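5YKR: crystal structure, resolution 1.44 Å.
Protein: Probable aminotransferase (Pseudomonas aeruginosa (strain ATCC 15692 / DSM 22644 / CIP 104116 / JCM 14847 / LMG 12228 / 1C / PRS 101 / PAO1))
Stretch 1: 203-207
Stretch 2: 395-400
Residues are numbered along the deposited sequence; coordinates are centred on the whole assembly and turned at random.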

# COMPACT_ATOMS: atom_id res chain seq x y z
N VAL A 203 16.39 0.77 21.07
CA VAL A 203 17.49 1.60 21.53
C VAL A 203 17.13 3.06 21.38
O VAL A 203 16.27 3.40 20.56
CB VAL A 203 18.76 1.24 20.68
CG1 VAL A 203 19.97 1.92 21.16
CG2 VAL A 203 19.00 -0.28 20.63
N GLU A 204 17.74 3.94 22.15
CA GLU A 204 17.64 5.39 21.86
C GLU A 204 18.62 5.73 20.74
O GLU A 204 19.73 5.16 20.64
CB GLU A 204 17.99 6.26 23.07
CG GLU A 204 16.95 6.31 24.18
CD GLU A 204 15.66 7.00 23.86
OE1 GLU A 204 15.49 7.66 22.81
OE2 GLU A 204 14.73 6.85 24.69
N PHE A 205 18.21 6.70 19.92
CA PHE A 205 19.13 7.30 18.91
C PHE A 205 20.35 7.88 19.62
O PHE A 205 20.29 8.23 20.82
CB PHE A 205 18.37 8.38 18.15
CG PHE A 205 18.84 8.71 16.76
CD1 PHE A 205 18.81 7.78 15.76
CD2 PHE A 205 19.13 10.05 16.40
CE1 PHE A 205 19.15 8.11 14.47
CE2 PHE A 205 19.42 10.39 15.10
CZ PHE A 205 19.46 9.41 14.13
N ASN A 206 21.48 7.98 18.92
CA ASN A 206 22.67 8.63 19.46
C ASN A 206 23.24 7.92 20.70
O ASN A 206 23.76 8.57 21.64
CB ASN A 206 22.41 10.13 19.72
CG ASN A 206 22.26 10.90 18.44
OD1 ASN A 206 22.93 10.58 17.46
ND2 ASN A 206 21.42 11.94 18.46
N ASP A 207 23.12 6.59 20.71
CA ASP A 207 23.63 5.79 21.84
C ASP A 207 24.34 4.53 21.32
O ASP A 207 23.75 3.44 21.18
CB ASP A 207 22.46 5.47 22.76
CG ASP A 207 22.88 4.83 24.08
OD1 ASP A 207 24.05 4.41 24.24
OD2 ASP A 207 21.95 4.79 24.95
N PRO A 395 17.09 17.96 20.98
CA PRO A 395 17.04 16.70 21.72
C PRO A 395 18.17 15.77 21.35
O PRO A 395 18.58 15.72 20.18
CB PRO A 395 15.68 16.11 21.29
CG PRO A 395 15.49 16.62 19.87
CD PRO A 395 16.02 18.05 19.96
N ARG A 396 18.67 15.02 22.30
CA ARG A 396 19.73 14.04 22.03
C ARG A 396 19.14 12.75 21.45
O ARG A 396 19.85 11.99 20.85
CB ARG A 396 20.48 13.69 23.32
CG ARG A 396 21.37 14.83 23.81
CD ARG A 396 22.03 14.44 25.11
NE ARG A 396 21.04 14.60 26.16
CZ ARG A 396 21.20 15.33 27.27
NH1 ARG A 396 22.35 15.94 27.56
NH2 ARG A 396 20.18 15.42 28.12
N ASN A 397 17.86 12.49 21.73
CA ASN A 397 17.21 11.30 21.28
C ASN A 397 15.69 11.50 21.22
O ASN A 397 15.16 12.53 21.66
CB ASN A 397 17.62 10.09 22.13
CG ASN A 397 17.40 10.34 23.62
OD1 ASN A 397 16.30 10.73 24.03
ND2 ASN A 397 18.45 10.11 24.43
N GLY A 398 14.99 10.50 20.68
CA GLY A 398 13.57 10.58 20.57
C GLY A 398 12.85 10.64 21.90
O GLY A 398 11.85 11.35 22.02
N GLY A 399 13.35 9.91 22.90
CA GLY A 399 12.70 9.94 24.20
C GLY A 399 12.64 11.36 24.78
O GLY A 399 11.63 11.75 25.35
N GLU A 400 13.73 12.11 24.63
CA GLU A 400 13.81 13.51 25.09
C GLU A 400 12.83 14.38 24.34
O GLU A 400 12.08 15.20 24.88
CB GLU A 400 15.19 14.09 24.88
CG GLU A 400 16.21 13.69 25.89
CD GLU A 400 17.53 14.44 25.79
OE1 GLU A 400 17.69 15.37 24.95
OE2 GLU A 400 18.41 14.07 26.58
O HOH W 1 15.48 7.67 20.15
O HOH W 2 20.92 9.08 23.38

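Residues 203-207 run past the start of a helix that begins at Gly398, 190 or more residues further along the same chain. The backbones come closest at Phe205 and Asn397, whose CA atoms lie 5.0 Å apart. Phe205 has its CB toward the second stretch, but the ring leads away, so its contact is mostly backbone: Phe205 O approaches Asn397 CB at 3.5 Å. Asn206, with positive phi and psi (63/34), directs its side chain across, and Asn206 ND2 donates to Arg396 O (2.9 Å, 162°).

Asn397 is the N-cap: its OD1 accepts from Glu400 N at 3.0 Å. Glu204 serves the same helix start from the other stretch, with Glu204 OE1 accepting from Gly399 N (3.1 Å, 160°). Gly399 has no side chain in the way; an ideal CB there would sit 2.6 Å from Glu204 OE2, a clash. Gly398 N is reached through water 1, which accepts from Gly398 N and Phe205 N (both 2.9 Å) and donates to Glu204 OE1 (2.7 Å). Water 2 makes a second bridge, accepting from Asn397 ND2 (2.9 Å) and donating to Phe205 O (2.8 Å). Within the second stretch, Glu400 OE1 accepts from Arg396 N (2.8 Å), while Glu400 OE2 forms a salt bridge with Arg396 NH2 (2.7 Å).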